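Putative hydrolase (Campylobacter jejuni, PDB 3D6L) probably hydrolyses long-chain fatty acyl-CoA thioesters, working as a hexameric hotdog-fold thioesterase. Local coordinates at residues A36-V49 with C71-V85. Numbering follows the deposited sequence.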
loop_
_atom_site.group_PDB
_atom_site.type_symbol
_atom_site.label_atom_id
_atom_site.label_comp_id
_atom_site.label_asym_id
_atom_site.label_seq_id
_atom_site.Cartn_x
_atom_site.Cartn_y
_atom_site.Cartn_z
ATOM N N ALA A 36 -13.191 -6.031 12.083
ATOM C CA ALA A 36 -14.264 -5.564 12.975
ATOM C C ALA A 36 -14.889 -6.712 13.761
ATOM O O ALA A 36 -15.176 -6.567 14.949
ATOM C CB ALA A 36 -15.327 -4.831 12.192
ATOM N N GLY A 37 -15.094 -7.850 13.095
ATOM C CA GLY A 37 -15.599 -9.050 13.755
ATOM C C GLY A 37 -14.647 -9.511 14.841
ATOM O O GLY A 37 -15.076 -9.887 15.929
ATOM N N ALA A 38 -13.348 -9.464 14.546
ATOM C CA ALA A 38 -12.313 -9.924 15.469
ATOM C C ALA A 38 -12.305 -9.128 16.777
ATOM O O ALA A 38 -12.195 -9.712 17.871
ATOM C CB ALA A 38 -10.955 -9.874 14.801
ATOM N N ILE A 39 -12.433 -7.802 16.667
ATOM C CA ILE A 39 -12.537 -6.928 17.839
ATOM C C ILE A 39 -13.706 -7.348 18.727
ATOM O O ILE A 39 -13.590 -7.339 19.959
ATOM C CB ILE A 39 -12.706 -5.438 17.436
ATOM C CG1 ILE A 39 -11.406 -4.898 16.840
ATOM C CG2 ILE A 39 -13.128 -4.577 18.650
ATOM C CD1 ILE A 39 -11.590 -3.625 16.071
ATOM N N ALA A 40 -14.822 -7.716 18.096
ATOM C CA ALA A 40 -16.018 -8.151 18.812
ATOM C C ALA A 40 -15.800 -9.504 19.469
ATOM O O ALA A 40 -16.185 -9.700 20.621
ATOM C CB ALA A 40 -17.222 -8.195 17.887
ATOM N N ALA A 41 -15.183 -10.425 18.732
ATOM C CA ALA A 41 -14.891 -11.771 19.231
ATOM C C ALA A 41 -13.880 -11.768 20.381
ATOM O O ALA A 41 -13.994 -12.572 21.304
ATOM C CB ALA A 41 -14.415 -12.666 18.096
ATOM N N ARG A 42 -12.901 -10.865 20.327
ATOM C CA ARG A 42 -11.902 -10.746 21.395
ATOM C C ARG A 42 -12.472 -10.269 22.743
ATOM O O ARG A 42 -11.842 -10.468 23.778
ATOM C CB ARG A 42 -10.715 -9.880 20.966
ATOM C CG ARG A 42 -9.632 -10.646 20.219
ATOM C CD ARG A 42 -8.330 -9.845 20.108
ATOM N NE ARG A 42 -8.551 -8.539 19.482
ATOM C CZ ARG A 42 -8.557 -8.307 18.167
ATOM N NH1 ARG A 42 -8.336 -9.291 17.297
ATOM N NH2 ARG A 42 -8.777 -7.071 17.718
ATOM N N GLU A 43 -13.655 -9.653 22.736
ATOM C CA GLU A 43 -14.384 -9.398 23.986
ATOM C C GLU A 43 -14.640 -10.693 24.777
ATOM O O GLU A 43 -14.835 -10.665 26.004
ATOM C CB GLU A 43 -15.715 -8.708 23.711
ATOM C CG GLU A 43 -15.606 -7.217 23.455
ATOM C CD GLU A 43 -16.890 -6.630 22.882
ATOM O OE1 GLU A 43 -16.884 -5.424 22.527
ATOM O OE2 GLU A 43 -17.899 -7.379 22.767
ATOM N N LEU A 44 -14.646 -11.820 24.069
ATOM C CA LEU A 44 -14.786 -13.127 24.696
ATOM C C LEU A 44 -13.463 -13.871 24.771
ATOM O O LEU A 44 -13.382 -14.936 25.378
ATOM C CB LEU A 44 -15.834 -13.957 23.957
ATOM C CG LEU A 44 -17.257 -13.593 24.365
ATOM C CD1 LEU A 44 -18.192 -13.672 23.181
ATOM C CD2 LEU A 44 -17.720 -14.486 25.491
ATOM N N SER A 45 -12.430 -13.290 24.164
ATOM C CA SER A 45 -11.112 -13.905 24.074
ATOM C C SER A 45 -10.047 -12.836 23.823
ATOM O O SER A 45 -9.543 -12.712 22.699
ATOM C CB SER A 45 -11.100 -14.941 22.950
ATOM O OG SER A 45 -9.799 -15.448 22.728
ATOM N N PRO A 46 -9.687 -12.075 24.875
ATOM C CA PRO A 46 -8.874 -10.850 24.810
ATOM C C PRO A 46 -7.536 -10.950 24.063
ATOM O O PRO A 46 -7.208 -10.036 23.294
ATOM C CB PRO A 46 -8.642 -10.508 26.284
ATOM C CG PRO A 46 -9.815 -11.114 26.992
ATOM C CD PRO A 46 -10.072 -12.393 26.262
ATOM N N GLU A 47 -6.774 -12.024 24.284
ATOM C CA GLU A 47 -5.427 -12.157 23.699
ATOM C C GLU A 47 -5.389 -12.258 22.178
ATOM O O GLU A 47 -4.679 -11.493 21.530
ATOM C CB GLU A 47 -4.661 -13.349 24.293
ATOM C CG GLU A 47 -3.966 -13.052 25.616
ATOM C CD GLU A 47 -4.789 -13.499 26.819
ATOM O OE1 GLU A 47 -6.045 -13.554 26.715
ATOM O OE2 GLU A 47 -4.170 -13.805 27.870
ATOM N N ARG A 48 -6.136 -13.210 21.620
ATOM C CA ARG A 48 -6.065 -13.507 20.193
ATOM C C ARG A 48 -7.261 -14.332 19.716
ATOM O O ARG A 48 -7.770 -15.190 20.435
ATOM C CB ARG A 48 -4.759 -14.255 19.876
ATOM C CG ARG A 48 -4.389 -14.318 18.399
ATOM C CD ARG A 48 -3.265 -15.303 18.144
ATOM N NE ARG A 48 -3.213 -15.666 16.732
ATOM C CZ ARG A 48 -2.263 -16.409 16.165
ATOM N NH1 ARG A 48 -1.256 -16.891 16.878
ATOM N NH2 ARG A 48 -2.318 -16.666 14.869
ATOM N N VAL A 49 -7.719 -14.055 18.505
ATOM C CA VAL A 49 -8.639 -14.957 17.820
ATOM C C VAL A 49 -8.090 -15.233 16.420
ATOM O O VAL A 49 -7.376 -14.391 15.849
ATOM C CB VAL A 49 -10.096 -14.415 17.767
ATOM C CG1 VAL A 49 -10.719 -14.360 19.177
ATOM C CG2 VAL A 49 -10.172 -13.047 17.072
ATOM N N CYS A 71 -18.342 -0.332 10.675
ATOM C CA CYS A 71 -18.567 -1.757 10.827
ATOM C C CYS A 71 -19.078 -2.035 12.219
ATOM O O CYS A 71 -18.368 -1.826 13.211
ATOM C CB CYS A 71 -17.277 -2.547 10.604
ATOM S SG CYS A 71 -16.494 -2.290 9.015
ATOM N N TYR A 72 -20.312 -2.519 12.269
ATOM C CA TYR A 72 -20.971 -2.894 13.500
ATOM C C TYR A 72 -20.926 -4.400 13.660
ATOM O O TYR A 72 -20.929 -5.137 12.675
ATOM C CB TYR A 72 -22.421 -2.432 13.468
ATOM C CG TYR A 72 -22.581 -0.940 13.335
ATOM C CD1 TYR A 72 -22.590 -0.326 12.077
ATOM C CD2 TYR A 72 -22.726 -0.132 14.473
ATOM C CE1 TYR A 72 -22.743 1.055 11.955
ATOM C CE2 TYR A 72 -22.886 1.254 14.361
ATOM C CZ TYR A 72 -22.889 1.835 13.100
ATOM O OH TYR A 72 -23.045 3.196 12.984
ATOM N N SER A 73 -20.909 -4.849 14.907
ATOM C CA SER A 73 -20.794 -6.263 15.212
ATOM C C SER A 73 -21.752 -6.708 16.294
ATOM O O SER A 73 -21.997 -5.981 17.263
ATOM C CB SER A 73 -19.376 -6.580 15.644
ATOM O OG SER A 73 -18.476 -6.202 14.620
ATOM N N LYS A 74 -22.312 -7.901 16.110
ATOM C CA LYS A 74 -23.031 -8.570 17.176
ATOM C C LYS A 74 -22.581 -10.024 17.298
ATOM O O LYS A 74 -22.711 -10.813 16.356
ATOM C CB LYS A 74 -24.548 -8.472 16.976
ATOM C CG LYS A 74 -25.337 -9.020 18.168
ATOM C CD LYS A 74 -26.807 -8.650 18.120
ATOM C CE LYS A 74 -27.611 -9.503 19.102
ATOM N NZ LYS A 74 -27.297 -9.211 20.539
ATOM N N VAL A 75 -22.042 -10.370 18.461
ATOM C CA VAL A 75 -21.734 -11.757 18.759
ATOM C C VAL A 75 -23.054 -12.498 18.821
ATOM O O VAL A 75 -23.922 -12.196 19.630
ATOM C CB VAL A 75 -20.951 -11.922 20.064
ATOM C CG1 VAL A 75 -20.679 -13.401 20.339
ATOM C CG2 VAL A 75 -19.647 -11.144 19.991
ATOM N N VAL A 76 -23.185 -13.456 17.924
ATOM C CA VAL A 76 -24.422 -14.159 17.669
ATOM C C VAL A 76 -24.405 -15.511 18.391
ATOM O O VAL A 76 -25.439 -15.986 18.861
ATOM C CB VAL A 76 -24.603 -14.319 16.121
ATOM C CG1 VAL A 76 -25.425 -15.560 15.743
ATOM C CG2 VAL A 76 -25.197 -13.053 15.527
ATOM N N ASN A 77 -23.223 -16.115 18.481
ATOM C CA ASN A 77 -23.076 -17.433 19.077
ATOM C C ASN A 77 -21.709 -17.673 19.695
ATOM O O ASN A 77 -20.695 -17.210 19.186
ATOM C CB ASN A 77 -23.355 -18.507 18.036
ATOM C CG ASN A 77 -24.123 -19.666 18.608
ATOM O OD1 ASN A 77 -25.352 -19.721 18.493
ATOM N ND2 ASN A 77 -23.419 -20.589 19.260
ATOM N N VAL A 78 -21.697 -18.404 20.802
ATOM C CA VAL A 78 -20.460 -18.772 21.472
ATOM C C VAL A 78 -20.502 -20.260 21.777
ATOM O O VAL A 78 -21.474 -20.761 22.340
ATOM C CB VAL A 78 -20.245 -17.969 22.781
ATOM C CG1 VAL A 78 -18.952 -18.381 23.458
ATOM C CG2 VAL A 78 -20.227 -16.471 22.504
ATOM N N GLY A 79 -19.449 -20.962 21.378
ATOM C CA GLY A 79 -19.319 -22.386 21.639
ATOM C C GLY A 79 -18.324 -22.584 22.758
ATOM O O GLY A 79 -18.229 -21.758 23.655
ATOM N N ASN A 80 -17.584 -23.684 22.700
ATOM C CA ASN A 80 -16.545 -23.974 23.676
ATOM C C ASN A 80 -15.281 -23.150 23.369
ATOM O O ASN A 80 -14.677 -22.573 24.283
ATOM C CB ASN A 80 -16.299 -25.496 23.725
ATOM C CG ASN A 80 -14.873 -25.864 24.117
ATOM O OD1 ASN A 80 -14.485 -25.773 25.286
ATOM N ND2 ASN A 80 -14.087 -26.306 23.131
ATOM N N THR A 81 -14.913 -23.080 22.084
ATOM C CA THR A 81 -13.797 -22.240 21.616
ATOM C C THR A 81 -14.171 -21.278 20.469
ATOM O O THR A 81 -13.405 -20.356 20.158
ATOM C CB THR A 81 -12.579 -23.079 21.145
ATOM O OG1 THR A 81 -12.997 -23.998 20.131
ATOM C CG2 THR A 81 -11.951 -23.847 22.299
ATOM N N SER A 82 -15.327 -21.487 19.838
ATOM C CA SER A 82 -15.676 -20.726 18.639
ATOM C C SER A 82 -16.579 -19.535 18.955
ATOM O O SER A 82 -17.317 -19.568 19.934
ATOM C CB SER A 82 -16.327 -21.630 17.592
ATOM O OG SER A 82 -17.665 -21.943 17.955
ATOM N N ILE A 83 -16.511 -18.497 18.116
ATOM C CA ILE A 83 -17.286 -17.267 18.294
ATOM C C ILE A 83 -17.857 -16.750 16.964
ATOM O O ILE A 83 -17.104 -16.397 16.053
ATOM C CB ILE A 83 -16.430 -16.134 18.941
ATOM C CG1 ILE A 83 -15.672 -16.640 20.175
ATOM C CG2 ILE A 83 -17.299 -14.919 19.274
ATOM C CD1 ILE A 83 -14.474 -15.788 20.575
ATOM N N SER A 84 -19.185 -16.681 16.870
ATOM C CA SER A 84 -19.849 -16.178 15.670
ATOM C C SER A 84 -20.267 -14.724 15.792
ATOM O O SER A 84 -20.809 -14.296 16.818
ATOM C CB SER A 84 -21.058 -17.028 15.324
ATOM O OG SER A 84 -20.652 -18.366 15.115
ATOM N N VAL A 85 -20.018 -13.969 14.729
ATOM C CA VAL A 85 -20.239 -12.537 14.752
ATOM C C VAL A 85 -20.964 -12.110 13.494
ATOM O O VAL A 85 -20.531 -12.423 12.384
ATOM C CB VAL A 85 -18.901 -11.756 14.888
ATOM C CG1 VAL A 85 -19.148 -10.256 14.931
ATOM C CG2 VAL A 85 -18.135 -12.192 16.138
#
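The central helix of the hotdog fold meets its curved sheet here: the C-terminal part of helix 26-42 and the residues that follow pack on the hairpin of strands 68-78 and 82-94. Segment axes place helix 36-42 at 7.9 Å from strand 71-78, with 39° between their directions. Small residues permit this approach. Ala36 sets its CB against CB of Cys71, and one turn later Ala40 CB lies 3.5 Å from Ser73 CB. Gly37 turns bare backbone to Val85, whose CG1 is 3.9 Å from Gly37 CA while CG2 faces Gly37 O. Beside them, Ser73 OG gives a weak hydrogen bond to Ala36 O (3.3 Å), an acceptor that also receives a weak helical bond from Ala40 N; it is a modest polar contact in a mainly apolar interface.

Further along the hairpin, on strand 82-94, Ile83 packs against Ala41 and the residues after it. Its CG2, anti to the backbone N, lies against Ala41 CB at 3.8 Å, and CD1 on the other branch reaches Ala41 O, CB of Leu44 and Ser45, and the CG1 methyl of Val49. Leu44 continues the seam. Its CD1 meets Val78 CG2 tip to tip at 3.5 Å and lies across Val75 CG1 at 3.8 Å, bridging residues on both sides of the classic beta bulge formed by Val76 and Asn77 opposite Ser84. Helix 126-130 adds Leu128 and Lys129 against Leu44. In the turn leading into strand 48-58, Ser45 OG donates to Arg48 O (3.1 Å) from 39° out of the carbonyl plane, tying the two ends of that turn together. Alanines and Gly37 let the helix lie close to the sheet here, and a long helix wrapped by a curved antiparallel sheet is the hallmark of the hotdog fold.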